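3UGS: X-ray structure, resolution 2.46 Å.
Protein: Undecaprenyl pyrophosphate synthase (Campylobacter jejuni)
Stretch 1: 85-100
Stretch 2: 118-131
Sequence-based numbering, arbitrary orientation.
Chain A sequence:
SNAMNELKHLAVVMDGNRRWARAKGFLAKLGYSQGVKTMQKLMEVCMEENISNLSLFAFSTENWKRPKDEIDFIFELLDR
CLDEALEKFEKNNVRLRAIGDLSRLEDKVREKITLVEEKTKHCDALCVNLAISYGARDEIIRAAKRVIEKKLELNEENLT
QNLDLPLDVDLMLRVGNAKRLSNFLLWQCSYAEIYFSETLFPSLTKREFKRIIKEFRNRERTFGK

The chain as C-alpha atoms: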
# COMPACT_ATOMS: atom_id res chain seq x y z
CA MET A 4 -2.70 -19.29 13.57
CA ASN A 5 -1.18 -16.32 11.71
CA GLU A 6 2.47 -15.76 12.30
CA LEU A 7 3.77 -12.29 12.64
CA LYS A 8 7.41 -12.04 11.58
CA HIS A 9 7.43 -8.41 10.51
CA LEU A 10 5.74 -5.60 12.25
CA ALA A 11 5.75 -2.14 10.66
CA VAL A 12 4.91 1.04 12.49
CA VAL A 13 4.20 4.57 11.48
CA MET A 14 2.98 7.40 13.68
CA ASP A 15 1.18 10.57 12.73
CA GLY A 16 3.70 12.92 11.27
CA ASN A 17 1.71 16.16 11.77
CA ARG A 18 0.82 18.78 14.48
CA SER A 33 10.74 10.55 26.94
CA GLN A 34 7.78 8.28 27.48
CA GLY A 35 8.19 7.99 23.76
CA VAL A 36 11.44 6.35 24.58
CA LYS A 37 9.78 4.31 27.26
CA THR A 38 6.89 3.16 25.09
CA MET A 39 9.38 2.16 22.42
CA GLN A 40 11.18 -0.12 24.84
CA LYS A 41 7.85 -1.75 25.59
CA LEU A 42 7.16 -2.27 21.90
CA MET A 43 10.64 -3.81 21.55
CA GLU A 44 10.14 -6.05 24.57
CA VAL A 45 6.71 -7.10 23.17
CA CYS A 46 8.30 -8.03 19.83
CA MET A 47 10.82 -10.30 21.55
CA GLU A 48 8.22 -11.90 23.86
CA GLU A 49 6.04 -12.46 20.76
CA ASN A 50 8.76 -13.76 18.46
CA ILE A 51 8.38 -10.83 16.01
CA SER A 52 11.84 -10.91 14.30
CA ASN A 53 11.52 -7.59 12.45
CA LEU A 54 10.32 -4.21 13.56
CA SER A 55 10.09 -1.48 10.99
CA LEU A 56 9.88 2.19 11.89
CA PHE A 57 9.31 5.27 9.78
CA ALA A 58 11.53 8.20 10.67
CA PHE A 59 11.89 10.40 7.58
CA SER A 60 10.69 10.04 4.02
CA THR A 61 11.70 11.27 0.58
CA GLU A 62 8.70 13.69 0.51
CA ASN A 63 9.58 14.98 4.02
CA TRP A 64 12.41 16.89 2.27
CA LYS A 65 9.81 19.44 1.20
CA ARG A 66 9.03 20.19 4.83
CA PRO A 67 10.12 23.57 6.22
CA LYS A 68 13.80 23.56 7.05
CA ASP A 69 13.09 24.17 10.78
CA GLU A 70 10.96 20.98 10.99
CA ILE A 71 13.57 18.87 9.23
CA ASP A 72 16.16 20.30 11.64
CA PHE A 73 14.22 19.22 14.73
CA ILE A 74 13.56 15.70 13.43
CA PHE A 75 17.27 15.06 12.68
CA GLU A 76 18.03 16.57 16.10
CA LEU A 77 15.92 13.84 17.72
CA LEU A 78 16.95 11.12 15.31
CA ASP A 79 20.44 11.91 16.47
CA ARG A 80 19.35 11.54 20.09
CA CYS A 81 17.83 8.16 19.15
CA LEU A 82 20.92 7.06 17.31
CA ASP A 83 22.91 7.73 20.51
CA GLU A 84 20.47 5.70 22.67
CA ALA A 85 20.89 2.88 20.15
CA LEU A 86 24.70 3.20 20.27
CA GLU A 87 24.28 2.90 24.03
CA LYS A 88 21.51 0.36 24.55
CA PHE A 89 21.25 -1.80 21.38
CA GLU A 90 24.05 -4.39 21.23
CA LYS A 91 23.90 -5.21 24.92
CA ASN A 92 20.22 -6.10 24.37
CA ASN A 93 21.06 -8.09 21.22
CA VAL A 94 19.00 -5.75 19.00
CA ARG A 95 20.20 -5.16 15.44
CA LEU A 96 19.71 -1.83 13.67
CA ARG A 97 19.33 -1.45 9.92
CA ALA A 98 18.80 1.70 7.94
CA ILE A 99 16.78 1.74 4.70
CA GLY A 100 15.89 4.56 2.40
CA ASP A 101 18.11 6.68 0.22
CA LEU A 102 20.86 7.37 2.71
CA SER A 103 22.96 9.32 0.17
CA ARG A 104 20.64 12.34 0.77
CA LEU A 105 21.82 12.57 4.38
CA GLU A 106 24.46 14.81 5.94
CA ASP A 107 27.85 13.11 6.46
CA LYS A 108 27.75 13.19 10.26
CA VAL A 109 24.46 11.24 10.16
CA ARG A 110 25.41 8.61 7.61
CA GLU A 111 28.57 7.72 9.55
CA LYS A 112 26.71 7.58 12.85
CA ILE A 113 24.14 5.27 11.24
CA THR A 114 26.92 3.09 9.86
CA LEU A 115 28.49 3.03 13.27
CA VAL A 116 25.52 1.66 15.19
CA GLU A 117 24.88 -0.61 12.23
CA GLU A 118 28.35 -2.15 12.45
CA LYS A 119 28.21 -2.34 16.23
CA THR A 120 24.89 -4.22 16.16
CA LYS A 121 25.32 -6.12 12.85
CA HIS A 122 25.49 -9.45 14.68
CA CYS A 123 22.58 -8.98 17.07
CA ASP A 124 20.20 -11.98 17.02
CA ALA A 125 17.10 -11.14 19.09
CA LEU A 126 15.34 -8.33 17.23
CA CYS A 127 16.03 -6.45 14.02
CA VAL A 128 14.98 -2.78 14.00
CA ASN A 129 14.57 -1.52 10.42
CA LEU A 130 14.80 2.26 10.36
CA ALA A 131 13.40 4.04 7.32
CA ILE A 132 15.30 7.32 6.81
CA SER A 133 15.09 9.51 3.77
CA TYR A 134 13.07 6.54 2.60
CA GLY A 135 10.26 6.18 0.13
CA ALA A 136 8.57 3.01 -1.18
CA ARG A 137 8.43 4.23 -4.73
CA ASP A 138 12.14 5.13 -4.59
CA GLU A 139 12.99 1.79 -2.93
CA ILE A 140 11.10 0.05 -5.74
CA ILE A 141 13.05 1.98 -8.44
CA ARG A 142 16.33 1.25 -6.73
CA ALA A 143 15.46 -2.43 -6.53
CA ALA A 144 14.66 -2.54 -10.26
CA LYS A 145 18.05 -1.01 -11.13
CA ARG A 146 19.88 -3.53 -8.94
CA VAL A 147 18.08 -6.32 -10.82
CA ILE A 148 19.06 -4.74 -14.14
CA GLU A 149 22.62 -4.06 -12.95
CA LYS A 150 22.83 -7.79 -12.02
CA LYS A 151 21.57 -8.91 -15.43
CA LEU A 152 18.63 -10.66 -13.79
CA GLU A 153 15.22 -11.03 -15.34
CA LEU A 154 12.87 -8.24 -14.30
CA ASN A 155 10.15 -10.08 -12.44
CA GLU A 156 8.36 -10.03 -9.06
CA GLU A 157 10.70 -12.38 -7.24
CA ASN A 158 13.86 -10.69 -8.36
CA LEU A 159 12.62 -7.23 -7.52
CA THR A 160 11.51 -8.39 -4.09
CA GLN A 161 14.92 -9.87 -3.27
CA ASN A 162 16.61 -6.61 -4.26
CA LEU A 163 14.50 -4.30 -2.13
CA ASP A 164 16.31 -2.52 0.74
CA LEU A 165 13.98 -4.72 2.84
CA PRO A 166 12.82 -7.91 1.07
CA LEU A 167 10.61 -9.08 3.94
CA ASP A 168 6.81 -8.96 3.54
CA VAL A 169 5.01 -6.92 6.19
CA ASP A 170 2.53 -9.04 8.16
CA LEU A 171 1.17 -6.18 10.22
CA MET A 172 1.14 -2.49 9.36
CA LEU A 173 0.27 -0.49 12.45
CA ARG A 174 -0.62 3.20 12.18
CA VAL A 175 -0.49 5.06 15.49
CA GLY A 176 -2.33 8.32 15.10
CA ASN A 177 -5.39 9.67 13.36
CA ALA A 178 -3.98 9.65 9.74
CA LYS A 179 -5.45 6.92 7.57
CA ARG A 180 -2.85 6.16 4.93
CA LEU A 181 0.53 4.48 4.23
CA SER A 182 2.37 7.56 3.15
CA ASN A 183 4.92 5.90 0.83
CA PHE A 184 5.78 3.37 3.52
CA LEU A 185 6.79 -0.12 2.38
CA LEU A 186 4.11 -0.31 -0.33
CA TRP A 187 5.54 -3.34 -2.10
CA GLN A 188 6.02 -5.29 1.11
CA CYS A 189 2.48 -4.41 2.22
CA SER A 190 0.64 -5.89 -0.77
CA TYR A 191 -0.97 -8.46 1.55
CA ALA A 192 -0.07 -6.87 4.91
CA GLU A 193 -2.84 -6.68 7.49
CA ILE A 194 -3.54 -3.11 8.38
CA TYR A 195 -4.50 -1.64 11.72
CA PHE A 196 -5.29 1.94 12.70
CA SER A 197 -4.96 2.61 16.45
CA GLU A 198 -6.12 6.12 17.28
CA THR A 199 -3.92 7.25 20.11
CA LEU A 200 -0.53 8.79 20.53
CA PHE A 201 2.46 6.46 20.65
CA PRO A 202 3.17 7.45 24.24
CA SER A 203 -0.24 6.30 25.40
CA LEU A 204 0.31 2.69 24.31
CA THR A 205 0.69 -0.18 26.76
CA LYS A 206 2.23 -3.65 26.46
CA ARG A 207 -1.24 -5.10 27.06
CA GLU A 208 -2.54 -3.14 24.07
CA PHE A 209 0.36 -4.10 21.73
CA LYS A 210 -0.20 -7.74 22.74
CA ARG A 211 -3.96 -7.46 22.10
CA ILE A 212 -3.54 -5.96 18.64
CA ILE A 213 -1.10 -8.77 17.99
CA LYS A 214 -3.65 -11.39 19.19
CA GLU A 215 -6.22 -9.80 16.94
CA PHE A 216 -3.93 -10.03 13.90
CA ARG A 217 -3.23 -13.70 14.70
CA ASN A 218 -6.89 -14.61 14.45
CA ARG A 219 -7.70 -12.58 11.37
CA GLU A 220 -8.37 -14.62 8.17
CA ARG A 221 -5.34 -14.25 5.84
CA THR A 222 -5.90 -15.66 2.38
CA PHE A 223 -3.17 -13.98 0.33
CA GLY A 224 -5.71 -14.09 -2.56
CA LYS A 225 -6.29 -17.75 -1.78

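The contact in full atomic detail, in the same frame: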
# COMPACT_ATOMS: atom_id res chain seq x y z
N ALA A 85 20.66 4.18 20.84
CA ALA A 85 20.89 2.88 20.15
C ALA A 85 22.36 2.48 20.20
O ALA A 85 22.71 1.32 20.31
CB ALA A 85 20.36 2.92 18.71
N LEU A 86 23.24 3.46 20.11
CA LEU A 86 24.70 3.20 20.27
C LEU A 86 24.97 2.71 21.68
O LEU A 86 25.86 1.92 21.93
CB LEU A 86 25.56 4.44 20.03
CG LEU A 86 26.16 4.50 18.63
CD1 LEU A 86 26.67 5.92 18.38
CD2 LEU A 86 27.22 3.42 18.41
N GLU A 87 24.17 3.23 22.59
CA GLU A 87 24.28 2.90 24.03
C GLU A 87 23.67 1.53 24.38
O GLU A 87 24.31 0.63 24.93
CB GLU A 87 23.63 3.98 24.89
CG GLU A 87 23.29 3.53 26.32
CD GLU A 87 22.94 4.68 27.25
OE1 GLU A 87 21.81 5.23 27.15
OE2 GLU A 87 23.81 5.04 28.09
N LYS A 88 22.41 1.44 24.05
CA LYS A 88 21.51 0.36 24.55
C LYS A 88 21.30 -0.84 23.64
O LYS A 88 20.84 -1.86 24.11
CB LYS A 88 20.13 0.92 24.90
CG LYS A 88 20.15 1.86 26.11
CD LYS A 88 18.79 2.45 26.44
CE LYS A 88 18.85 3.38 27.65
NZ LYS A 88 17.51 3.96 27.95
N PHE A 89 21.67 -0.75 22.38
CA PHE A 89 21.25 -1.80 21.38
C PHE A 89 21.97 -3.14 21.46
O PHE A 89 21.33 -4.18 21.57
CB PHE A 89 21.29 -1.30 19.93
CG PHE A 89 19.95 -0.87 19.40
CD1 PHE A 89 19.63 -1.04 18.05
CD2 PHE A 89 19.00 -0.29 20.23
CE1 PHE A 89 18.41 -0.66 17.56
CE2 PHE A 89 17.77 0.10 19.73
CZ PHE A 89 17.48 -0.08 18.39
N GLU A 90 23.28 -3.12 21.38
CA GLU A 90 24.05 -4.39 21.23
C GLU A 90 24.08 -5.22 22.48
O GLU A 90 24.24 -6.43 22.42
CB GLU A 90 25.48 -4.19 20.72
CG GLU A 90 26.56 -4.20 21.78
CD GLU A 90 27.62 -5.27 21.55
OE1 GLU A 90 28.54 -5.03 20.72
OE2 GLU A 90 27.54 -6.33 22.22
N LYS A 91 23.89 -4.55 23.60
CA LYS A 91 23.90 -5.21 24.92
C LYS A 91 22.54 -5.86 25.20
O LYS A 91 22.37 -6.65 26.12
CB LYS A 91 24.27 -4.24 26.04
CG LYS A 91 23.10 -3.46 26.59
CD LYS A 91 23.52 -2.14 27.22
CE LYS A 91 24.06 -2.37 28.63
NZ LYS A 91 24.56 -1.11 29.25
N ASN A 92 21.57 -5.45 24.40
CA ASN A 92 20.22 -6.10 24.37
C ASN A 92 20.00 -7.00 23.16
O ASN A 92 18.94 -7.57 22.96
CB ASN A 92 19.11 -5.08 24.46
CG ASN A 92 18.82 -4.66 25.89
OD1 ASN A 92 18.48 -5.49 26.73
ND2 ASN A 92 18.97 -3.37 26.17
N ASN A 93 21.06 -7.14 22.37
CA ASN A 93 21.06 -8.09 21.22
C ASN A 93 20.05 -7.68 20.11
O ASN A 93 19.47 -8.50 19.42
CB ASN A 93 20.74 -9.51 21.72
CG ASN A 93 21.21 -10.59 20.77
OD1 ASN A 93 22.15 -10.37 20.03
ND2 ASN A 93 20.53 -11.75 20.77
N VAL A 94 19.84 -6.37 20.04
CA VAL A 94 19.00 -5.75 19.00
C VAL A 94 19.87 -5.22 17.86
O VAL A 94 20.82 -4.47 18.06
CB VAL A 94 18.15 -4.60 19.52
CG1 VAL A 94 17.30 -4.01 18.40
CG2 VAL A 94 17.24 -5.09 20.64
N ARG A 95 19.53 -5.65 16.66
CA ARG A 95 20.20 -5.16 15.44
C ARG A 95 19.47 -3.94 14.89
O ARG A 95 18.23 -3.86 14.91
CB ARG A 95 20.26 -6.25 14.38
CG ARG A 95 21.22 -5.95 13.23
CD ARG A 95 20.99 -6.82 12.00
NE ARG A 95 22.04 -6.58 11.02
CZ ARG A 95 21.95 -6.82 9.71
NH1 ARG A 95 20.85 -7.34 9.19
NH2 ARG A 95 22.97 -6.52 8.91
N LEU A 96 20.25 -2.99 14.41
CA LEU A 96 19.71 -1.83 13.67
C LEU A 96 20.14 -1.81 12.21
O LEU A 96 21.30 -1.92 11.86
CB LEU A 96 20.08 -0.49 14.31
CG LEU A 96 19.51 0.72 13.52
CD1 LEU A 96 18.05 1.00 13.86
CD2 LEU A 96 20.33 1.98 13.75
N ARG A 97 19.14 -1.63 11.37
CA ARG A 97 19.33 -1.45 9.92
C ARG A 97 18.61 -0.24 9.41
O ARG A 97 17.43 -0.04 9.69
CB ARG A 97 18.80 -2.62 9.14
CG ARG A 97 19.56 -3.90 9.37
CD ARG A 97 19.00 -5.00 8.46
N ALA A 98 19.34 0.55 8.65
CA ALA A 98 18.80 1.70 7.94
C ALA A 98 18.38 1.32 6.51
O ALA A 98 18.97 0.52 5.84
CB ALA A 98 19.76 2.85 7.97
N ILE A 99 17.26 1.86 6.09
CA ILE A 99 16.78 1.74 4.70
C ILE A 99 16.34 3.10 4.27
O ILE A 99 16.12 3.99 5.07
CB ILE A 99 15.66 0.69 4.49
CG1 ILE A 99 14.34 1.11 5.16
CG2 ILE A 99 16.07 -0.64 5.09
CD1 ILE A 99 13.21 0.08 5.03
N GLY A 100 16.16 3.26 2.98
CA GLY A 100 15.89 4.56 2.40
C GLY A 100 17.11 4.99 1.62
O GLY A 100 18.09 4.27 1.50
N GLU A 118 27.18 -1.27 12.31
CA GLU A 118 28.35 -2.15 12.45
C GLU A 118 28.39 -2.75 13.85
O GLU A 118 28.59 -3.94 14.04
CB GLU A 118 29.66 -1.37 12.18
N LYS A 119 28.14 -1.90 14.83
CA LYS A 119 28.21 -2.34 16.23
C LYS A 119 27.14 -3.40 16.57
O LYS A 119 27.29 -4.24 17.46
CB LYS A 119 28.05 -1.14 17.15
CG LYS A 119 28.44 -1.39 18.59
CD LYS A 119 27.96 -0.24 19.49
CE LYS A 119 28.38 -0.46 20.95
NZ LYS A 119 28.07 0.70 21.83
N THR A 120 26.03 -3.34 15.85
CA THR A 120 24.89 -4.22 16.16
C THR A 120 24.60 -5.23 15.07
O THR A 120 23.62 -5.96 15.14
CB THR A 120 23.62 -3.42 16.39
OG1 THR A 120 23.26 -2.77 15.17
CG2 THR A 120 23.82 -2.43 17.52
N LYS A 121 25.49 -5.27 14.08
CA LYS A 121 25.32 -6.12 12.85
C LYS A 121 25.01 -7.57 13.16
O LYS A 121 24.31 -8.27 12.43
CB LYS A 121 26.56 -6.09 11.94
N HIS A 122 25.55 -8.01 14.29
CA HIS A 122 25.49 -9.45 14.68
C HIS A 122 24.35 -9.83 15.60
O HIS A 122 24.10 -11.00 15.88
CB HIS A 122 26.84 -9.89 15.25
CG HIS A 122 27.98 -9.77 14.25
ND1 HIS A 122 27.79 -9.91 12.91
CD2 HIS A 122 29.34 -9.51 14.43
CE1 HIS A 122 28.97 -9.74 12.26
NE2 HIS A 122 29.92 -9.50 13.20
N CYS A 123 23.63 -8.82 16.04
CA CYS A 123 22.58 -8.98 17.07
C CYS A 123 21.42 -9.85 16.55
O CYS A 123 20.89 -9.66 15.49
CB CYS A 123 22.10 -7.65 17.63
SG CYS A 123 23.37 -6.85 18.63
N ASP A 124 21.09 -10.82 17.37
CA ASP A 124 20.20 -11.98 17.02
C ASP A 124 18.71 -11.84 17.35
O ASP A 124 17.89 -12.51 16.81
CB ASP A 124 20.69 -13.22 17.84
CG ASP A 124 20.94 -14.42 16.98
OD1 ASP A 124 20.43 -14.44 15.84
OD2 ASP A 124 21.65 -15.35 17.41
N ALA A 125 18.41 -11.05 18.35
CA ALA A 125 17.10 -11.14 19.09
C ALA A 125 15.93 -10.35 18.48
O ALA A 125 14.76 -10.74 18.56
CB ALA A 125 17.29 -10.71 20.54
N LEU A 126 16.27 -9.19 17.95
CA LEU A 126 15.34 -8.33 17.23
C LEU A 126 16.11 -7.49 16.23
O LEU A 126 17.22 -7.01 16.52
CB LEU A 126 14.56 -7.42 18.17
CG LEU A 126 13.56 -6.47 17.56
CD1 LEU A 126 12.50 -7.25 16.80
CD2 LEU A 126 12.92 -5.58 18.61
N CYS A 127 15.48 -7.29 15.07
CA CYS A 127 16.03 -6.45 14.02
C CYS A 127 15.14 -5.21 13.77
O CYS A 127 14.05 -5.31 13.27
CB CYS A 127 16.23 -7.23 12.74
SG CYS A 127 16.98 -6.19 11.45
N VAL A 128 15.66 -4.06 14.17
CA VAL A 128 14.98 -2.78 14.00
C VAL A 128 15.39 -2.11 12.68
O VAL A 128 16.52 -1.61 12.50
CB VAL A 128 15.23 -1.83 15.15
CG1 VAL A 128 14.55 -0.49 14.86
CG2 VAL A 128 14.73 -2.42 16.46
N ASN A 129 14.44 -2.15 11.77
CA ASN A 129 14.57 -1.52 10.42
C ASN A 129 14.09 -0.06 10.46
O ASN A 129 12.92 0.23 10.69
CB ASN A 129 13.81 -2.28 9.35
CG ASN A 129 14.17 -3.75 9.32
OD1 ASN A 129 15.34 -4.08 9.18
ND2 ASN A 129 13.17 -4.63 9.42
N LEU A 130 15.04 0.82 10.25
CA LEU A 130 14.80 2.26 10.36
C LEU A 130 14.80 2.90 8.98
O LEU A 130 15.82 2.97 8.29
CB LEU A 130 15.83 2.93 11.28
CG LEU A 130 15.48 4.34 11.79
CD1 LEU A 130 14.21 4.35 12.65
CD2 LEU A 130 16.66 4.92 12.58
N ALA A 131 13.62 3.36 8.61
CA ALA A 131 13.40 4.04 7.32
C ALA A 131 13.69 5.53 7.38
O ALA A 131 12.94 6.32 7.94
CB ALA A 131 11.99 3.78 6.82

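Two parallel strands, 94-99 and 126-131, form the spine of this contact, and their hydrogen bonds follow the rule of a parallel pair: one strand supplies both groups of every second residue. Arg95 N gives to Leu126 O (2.7 Å) and Arg95 O receives Val128 N (2.7 Å); Arg97 N gives to Val128 O (2.9 Å) and Arg97 O receives Leu130 N (2.6 Å); Ile99 N then gives to Leu130 O (2.9 Å). Val128 and Leu130 each use both N and O, whereas Leu126 contributes only its O. Those same carbonyls also accept CA-H...O contacts, as from Val94 CA to Leu126 O at 3.3 Å.

Leu96 N points away from this ladder, yet it is not left unpaired. Leu96 N donates to Thr120 OG1 at 3.1 Å, so the Thr120 hydroxyl, from ahead of the second strand, serves a strand amide; OG1 is also hydrogen-bonded to a residue just outside the stretches. The methyl of Thr120 meanwhile packs against Phe89, with Thr120 CG2 3.7 Å from Phe89 CB and near the plane of the ring at its edge.

Just ahead of the strand, Asn93 makes two bonds to the loop. With phi/psi of 66/29 and chi1 in t, Asn93 OD1 accepts from Asp124 N (2.9 Å, nearly linear), while Asn93 O takes Ala125 N (3.0 Å). Two consecutive amides of the loop are therefore satisfied by one residue. At the helical end, Lys119, fully extended, carries Lys119 NZ to Leu86 O at 2.5 Å, a very short bond to a backbone carbonyl.

Side chains alternate across the sheet. Val94, Leu96, Val128 and Leu130 share an apolar face: Val94 CG1 lies 3.6 Å from Val128 CG2, and Leu96 CD1 lies 3.9 Å from Leu130 CB. The other face mixes Arg95, Cys127, Arg97 and Asn129 before ending in Ile99 against Ala131.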